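Long-range contact in afamin (Homo sapiens, PDB 6FAK), which carries hydrophobic molecules in body fluids, binding vitamin E and keeping lipidated Wnt proteins soluble and active: residues 226-240 against 262-275. Sequence-based numbering, arbitrary orientation.
Sequences FPKIEFKELISLVED and KVMNHICSKQDSIS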
loop_
_atom_site.group_PDB
_atom_site.type_symbol
_atom_site.label_atom_id
_atom_site.label_comp_id
_atom_site.label_asym_id
_atom_site.label_seq_id
_atom_site.Cartn_x
_atom_site.Cartn_y
_atom_site.Cartn_z
ATOM N N PHE A 226 -16.799 -1.071 -13.681
ATOM C CA PHE A 226 -17.435 -0.851 -14.990
ATOM C C PHE A 226 -18.311 -2.045 -15.319
ATOM O O PHE A 226 -18.031 -2.788 -16.248
ATOM C CB PHE A 226 -16.377 -0.672 -16.086
ATOM C CG PHE A 226 -15.379 0.419 -15.801
ATOM C CD1 PHE A 226 -15.802 1.710 -15.517
ATOM C CD2 PHE A 226 -14.018 0.169 -15.863
ATOM C CE1 PHE A 226 -14.898 2.721 -15.252
ATOM C CE2 PHE A 226 -13.097 1.173 -15.603
ATOM C CZ PHE A 226 -13.542 2.461 -15.293
ATOM N N PRO A 227 -19.401 -2.225 -14.579
ATOM C CA PRO A 227 -20.160 -3.452 -14.741
ATOM C C PRO A 227 -20.926 -3.553 -16.062
ATOM O O PRO A 227 -21.394 -4.634 -16.378
ATOM C CB PRO A 227 -21.124 -3.421 -13.570
ATOM C CG PRO A 227 -21.278 -1.990 -13.235
ATOM C CD PRO A 227 -19.938 -1.397 -13.485
ATOM N N LYS A 228 -21.021 -2.474 -16.832
ATOM C CA LYS A 228 -21.649 -2.564 -18.159
ATOM C C LYS A 228 -20.663 -2.914 -19.295
ATOM O O LYS A 228 -21.087 -3.095 -20.419
ATOM C CB LYS A 228 -22.451 -1.276 -18.452
ATOM C CG LYS A 228 -21.693 -0.138 -19.105
ATOM C CD LYS A 228 -22.608 1.025 -19.513
ATOM C CE LYS A 228 -22.519 1.333 -21.015
ATOM N NZ LYS A 228 -22.769 2.771 -21.300
ATOM N N ILE A 229 -19.362 -3.030 -19.013
ATOM C CA ILE A 229 -18.358 -3.340 -20.039
ATOM C C ILE A 229 -18.549 -4.729 -20.642
ATOM O O ILE A 229 -18.955 -5.643 -19.931
ATOM C CB ILE A 229 -16.932 -3.215 -19.422
ATOM C CG1 ILE A 229 -15.842 -3.149 -20.487
ATOM C CG2 ILE A 229 -16.645 -4.365 -18.434
ATOM C CD1 ILE A 229 -14.476 -2.907 -19.849
ATOM N N GLU A 230 -18.248 -4.910 -21.935
ATOM C CA GLU A 230 -18.220 -6.268 -22.579
ATOM C C GLU A 230 -16.966 -7.027 -22.239
ATOM O O GLU A 230 -15.883 -6.425 -22.132
ATOM C CB GLU A 230 -18.378 -6.217 -24.117
ATOM C CG GLU A 230 -17.209 -6.730 -25.008
ATOM C CD GLU A 230 -17.470 -8.009 -25.853
ATOM O OE1 GLU A 230 -17.466 -9.173 -25.298
ATOM O OE2 GLU A 230 -17.580 -7.861 -27.120
ATOM N N PHE A 231 -17.085 -8.355 -22.160
ATOM C CA PHE A 231 -15.970 -9.206 -21.749
ATOM C C PHE A 231 -14.697 -8.965 -22.584
ATOM O O PHE A 231 -13.622 -8.769 -22.041
ATOM C CB PHE A 231 -16.394 -10.673 -21.723
ATOM C CG PHE A 231 -15.319 -11.609 -21.238
ATOM C CD1 PHE A 231 -14.857 -11.530 -19.938
ATOM C CD2 PHE A 231 -14.777 -12.570 -22.070
ATOM C CE1 PHE A 231 -13.865 -12.376 -19.485
ATOM C CE2 PHE A 231 -13.795 -13.427 -21.617
ATOM C CZ PHE A 231 -13.337 -13.324 -20.319
ATOM N N LYS A 232 -14.823 -8.973 -23.901
ATOM C CA LYS A 232 -13.674 -8.783 -24.760
ATOM C C LYS A 232 -12.964 -7.451 -24.514
ATOM O O LYS A 232 -11.732 -7.399 -24.494
ATOM C CB LYS A 232 -14.053 -8.952 -26.242
ATOM C CG LYS A 232 -14.238 -10.387 -26.598
ATOM C CD LYS A 232 -14.641 -10.586 -28.069
ATOM C CE LYS A 232 -13.643 -10.121 -29.147
ATOM N NZ LYS A 232 -12.407 -10.931 -29.281
ATOM N N GLU A 233 -13.731 -6.367 -24.348
ATOM C CA GLU A 233 -13.179 -5.047 -24.062
ATOM C C GLU A 233 -12.492 -5.023 -22.662
ATOM O O GLU A 233 -11.434 -4.456 -22.540
ATOM C CB GLU A 233 -14.258 -3.975 -24.115
ATOM C CG GLU A 233 -13.730 -2.563 -24.111
ATOM C CD GLU A 233 -12.848 -2.269 -25.327
ATOM O OE1 GLU A 233 -13.349 -2.344 -26.476
ATOM O OE2 GLU A 233 -11.648 -1.969 -25.134
ATOM N N LEU A 234 -13.115 -5.638 -21.665
ATOM C CA LEU A 234 -12.511 -5.832 -20.334
ATOM C C LEU A 234 -11.159 -6.571 -20.403
ATOM O O LEU A 234 -10.143 -6.137 -19.807
ATOM C CB LEU A 234 -13.511 -6.565 -19.442
ATOM C CG LEU A 234 -13.281 -6.883 -17.958
ATOM C CD1 LEU A 234 -12.443 -8.082 -17.757
ATOM C CD2 LEU A 234 -12.670 -5.707 -17.255
ATOM N N ILE A 235 -11.114 -7.673 -21.140
ATOM C CA ILE A 235 -9.853 -8.410 -21.285
ATOM C C ILE A 235 -8.801 -7.539 -21.941
ATOM O O ILE A 235 -7.679 -7.484 -21.476
ATOM C CB ILE A 235 -9.998 -9.775 -22.001
ATOM C CG1 ILE A 235 -10.818 -10.722 -21.137
ATOM C CG2 ILE A 235 -8.648 -10.378 -22.364
ATOM C CD1 ILE A 235 -10.322 -10.971 -19.740
ATOM N N SER A 236 -9.187 -6.778 -22.939
ATOM C CA SER A 236 -8.274 -5.860 -23.582
ATOM C C SER A 236 -7.715 -4.786 -22.616
ATOM O O SER A 236 -6.497 -4.498 -22.611
ATOM C CB SER A 236 -8.970 -5.212 -24.791
ATOM O OG SER A 236 -8.039 -4.432 -25.486
ATOM N N LEU A 237 -8.594 -4.264 -21.767
ATOM C CA LEU A 237 -8.229 -3.261 -20.774
ATOM C C LEU A 237 -7.312 -3.870 -19.707
ATOM O O LEU A 237 -6.340 -3.243 -19.296
ATOM C CB LEU A 237 -9.478 -2.660 -20.145
ATOM C CG LEU A 237 -9.367 -1.539 -19.134
ATOM C CD1 LEU A 237 -8.590 -0.358 -19.725
ATOM C CD2 LEU A 237 -10.741 -1.121 -18.649
ATOM N N VAL A 238 -7.638 -5.080 -19.274
ATOM C CA VAL A 238 -6.839 -5.812 -18.321
ATOM C C VAL A 238 -5.407 -6.010 -18.820
ATOM O O VAL A 238 -4.472 -5.891 -18.009
ATOM C CB VAL A 238 -7.463 -7.146 -17.929
ATOM C CG1 VAL A 238 -6.456 -8.083 -17.235
ATOM C CG2 VAL A 238 -8.676 -6.904 -17.055
ATOM N N GLU A 239 -5.230 -6.299 -20.111
ATOM C CA GLU A 239 -3.888 -6.369 -20.714
ATOM C C GLU A 239 -3.089 -5.070 -20.585
ATOM O O GLU A 239 -1.903 -5.117 -20.206
ATOM C CB GLU A 239 -3.945 -6.800 -22.197
ATOM C CG GLU A 239 -4.355 -8.244 -22.370
ATOM C CD GLU A 239 -3.164 -9.171 -22.482
ATOM O OE1 GLU A 239 -2.113 -8.922 -21.838
ATOM O OE2 GLU A 239 -3.262 -10.153 -23.246
ATOM N N ASP A 240 -3.743 -3.935 -20.839
ATOM C CA ASP A 240 -3.130 -2.632 -20.652
ATOM C C ASP A 240 -2.785 -2.352 -19.176
ATOM O O ASP A 240 -1.668 -1.867 -18.874
ATOM C CB ASP A 240 -4.003 -1.506 -21.208
ATOM C CG ASP A 240 -4.077 -1.471 -22.755
ATOM O OD1 ASP A 240 -3.320 -2.161 -23.469
ATOM O OD2 ASP A 240 -4.943 -0.724 -23.271
ATOM N N LYS A 262 -1.851 5.423 -21.491
ATOM C CA LYS A 262 -2.514 4.445 -22.369
ATOM C C LYS A 262 -3.805 3.856 -21.750
ATOM O O LYS A 262 -4.825 3.760 -22.425
ATOM C CB LYS A 262 -1.543 3.323 -22.730
ATOM C CG LYS A 262 -2.058 2.325 -23.777
ATOM C CD LYS A 262 -0.960 1.354 -24.190
ATOM C CE LYS A 262 -1.363 0.531 -25.406
ATOM N NZ LYS A 262 -0.420 -0.602 -25.689
ATOM N N VAL A 263 -3.754 3.429 -20.489
ATOM C CA VAL A 263 -4.914 2.878 -19.819
ATOM C C VAL A 263 -6.082 3.928 -19.795
ATOM O O VAL A 263 -7.234 3.610 -20.178
ATOM C CB VAL A 263 -4.558 2.340 -18.410
ATOM C CG1 VAL A 263 -5.779 2.072 -17.566
ATOM C CG2 VAL A 263 -3.710 1.061 -18.491
ATOM N N MET A 264 -5.765 5.171 -19.441
ATOM C CA MET A 264 -6.786 6.216 -19.312
ATOM C C MET A 264 -7.391 6.564 -20.669
ATOM O O MET A 264 -8.629 6.676 -20.800
ATOM C CB MET A 264 -6.201 7.450 -18.609
ATOM C CG MET A 264 -5.672 7.148 -17.222
ATOM S SD MET A 264 -6.842 6.186 -16.247
ATOM C CE MET A 264 -5.882 5.829 -14.782
ATOM N N ASN A 265 -6.532 6.647 -21.674
ATOM C CA ASN A 265 -6.970 6.800 -23.053
ATOM C C ASN A 265 -7.828 5.633 -23.545
ATOM O O ASN A 265 -8.851 5.875 -24.190
ATOM C CB ASN A 265 -5.781 7.063 -23.991
ATOM C CG ASN A 265 -5.098 8.430 -23.704
ATOM O OD1 ASN A 265 -5.597 9.259 -22.906
ATOM N ND2 ASN A 265 -3.944 8.657 -24.339
ATOM N N HIS A 266 -7.425 4.393 -23.268
ATOM C CA HIS A 266 -8.276 3.201 -23.548
ATOM C C HIS A 266 -9.680 3.325 -22.891
ATOM O O HIS A 266 -10.702 3.194 -23.553
ATOM C CB HIS A 266 -7.575 1.931 -23.072
ATOM C CG HIS A 266 -8.191 0.656 -23.540
ATOM N ND1 HIS A 266 -7.441 -0.476 -23.742
ATOM C CD2 HIS A 266 -9.466 0.319 -23.854
ATOM C CE1 HIS A 266 -8.217 -1.453 -24.166
ATOM N NE2 HIS A 266 -9.452 -0.996 -24.238
ATOM N N ILE A 267 -9.718 3.612 -21.610
ATOM C CA ILE A 267 -10.959 3.836 -20.886
ATOM C C ILE A 267 -11.776 4.974 -21.550
ATOM O O ILE A 267 -12.890 4.740 -22.021
ATOM C CB ILE A 267 -10.672 4.140 -19.412
ATOM C CG1 ILE A 267 -10.157 2.853 -18.718
ATOM C CG2 ILE A 267 -11.895 4.668 -18.647
ATOM C CD1 ILE A 267 -9.656 3.050 -17.311
ATOM N N CYS A 268 -11.195 6.167 -21.619
ATOM C CA CYS A 268 -11.858 7.353 -22.208
ATOM C C CYS A 268 -12.292 7.225 -23.656
ATOM O O CYS A 268 -13.407 7.620 -23.983
ATOM C CB CYS A 268 -10.979 8.591 -22.065
ATOM S SG CYS A 268 -10.993 9.167 -20.388
ATOM N N SER A 269 -11.457 6.643 -24.512
ATOM C CA SER A 269 -11.814 6.496 -25.922
ATOM C C SER A 269 -12.928 5.466 -26.184
ATOM O O SER A 269 -13.295 5.237 -27.351
ATOM C CB SER A 269 -10.584 6.235 -26.810
ATOM O OG SER A 269 -10.404 4.864 -27.092
ATOM N N LYS A 270 -13.443 4.839 -25.120
ATOM C CA LYS A 270 -14.662 4.024 -25.186
ATOM C C LYS A 270 -15.604 4.333 -24.029
ATOM O O LYS A 270 -16.307 3.446 -23.549
ATOM C CB LYS A 270 -14.296 2.550 -25.212
ATOM C CG LYS A 270 -13.353 2.235 -26.355
ATOM C CD LYS A 270 -13.135 0.755 -26.531
ATOM C CE LYS A 270 -12.379 0.461 -27.823
ATOM N NZ LYS A 270 -10.937 0.790 -27.678
ATOM N N GLN A 271 -15.624 5.606 -23.615
ATOM C CA GLN A 271 -16.486 6.109 -22.528
ATOM C C GLN A 271 -17.895 5.522 -22.609
ATOM O O GLN A 271 -18.346 4.874 -21.656
ATOM C CB GLN A 271 -16.535 7.647 -22.547
ATOM C CG GLN A 271 -17.260 8.278 -21.362
ATOM C CD GLN A 271 -16.694 9.636 -20.966
ATOM O OE1 GLN A 271 -16.568 9.943 -19.778
ATOM N NE2 GLN A 271 -16.344 10.451 -21.958
ATOM N N ASP A 272 -18.564 5.722 -23.749
ATOM C CA ASP A 272 -19.792 4.975 -24.062
ATOM C C ASP A 272 -19.405 3.520 -24.377
ATOM O O ASP A 272 -18.494 3.271 -25.174
ATOM C CB ASP A 272 -20.560 5.602 -25.236
ATOM C CG ASP A 272 -21.860 4.852 -25.559
ATOM O OD1 ASP A 272 -22.949 5.353 -25.189
ATOM O OD2 ASP A 272 -21.790 3.755 -26.169
ATOM N N SER A 273 -20.126 2.581 -23.762
ATOM C CA SER A 273 -19.788 1.147 -23.754
ATOM C C SER A 273 -18.645 0.772 -22.784
ATOM O O SER A 273 -17.977 -0.243 -22.972
ATOM C CB SER A 273 -19.520 0.614 -25.181
ATOM O OG SER A 273 -18.197 0.883 -25.613
ATOM N N ILE A 274 -18.420 1.604 -21.767
ATOM C CA ILE A 274 -17.605 1.240 -20.589
ATOM C C ILE A 274 -18.237 1.826 -19.322
ATOM O O ILE A 274 -18.568 1.082 -18.401
ATOM C CB ILE A 274 -16.095 1.676 -20.693
ATOM C CG1 ILE A 274 -15.342 0.787 -21.700
ATOM C CG2 ILE A 274 -15.394 1.604 -19.331
ATOM C CD1 ILE A 274 -13.851 1.032 -21.831
ATOM N N SER A 275 -18.367 3.151 -19.267
ATOM C CA SER A 275 -18.802 3.831 -18.053
ATOM C C SER A 275 -19.716 5.015 -18.335
ATOM O O SER A 275 -19.823 5.496 -19.461
ATOM C CB SER A 275 -17.584 4.306 -17.259
ATOM O OG SER A 275 -17.918 4.653 -15.918
HETATM O O HOH W 1 -19.981 0.209 -16.549
HETATM O O HOH W 2 -17.405 -2.628 -23.534
#
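Lys-262 and Val-263 meet Asp-240 where two neighbouring helices of the second albumin domain, in the region of its hydrophobic ligand pocket, pack antiparallel, their axes 164° apart. The extended Lys-262 chain brings NZ only to a long salt bridge with Asp-240 OD1, whereas branched Val-263 lays CG2 against Asp-240 CB. One turn on, His-266 is a knob in the hole formed by Glu-233, Ser-236, Leu-237 and Asp-240. With CG anti to the backbone N (chi1 -168°), its ring reaches across between the two acids: ND1 donates to Asp-240 OD2 (2.6 Å) and NE2 to Glu-233 OE2 (2.6 Å). Two carboxylates fix the ring's rotation and would probably favour its protonated form, while Leu-237 CD1 covers one face in a CH-pi contact. Ile-267 offers CG1 to Leu-237 CD1 on the apolar side; next to it, Cys-268 is disulfide-bonded to Cys-282. Lys-270, past the helix end, slants across the Glu-233 carboxylate, CD and CE against it, and its NZ makes a long salt bridge with OE2. In the less well-ordered loop, Ser-273 O is bridged by a water to Glu-230 N. Ile-274 sets its CG1 beside Ile-229 and its CG2 over a face of Phe-226, 3.9 Å from the ring centroid; Ser-275 CB lies 3.6 Å from Phe-226 CD1.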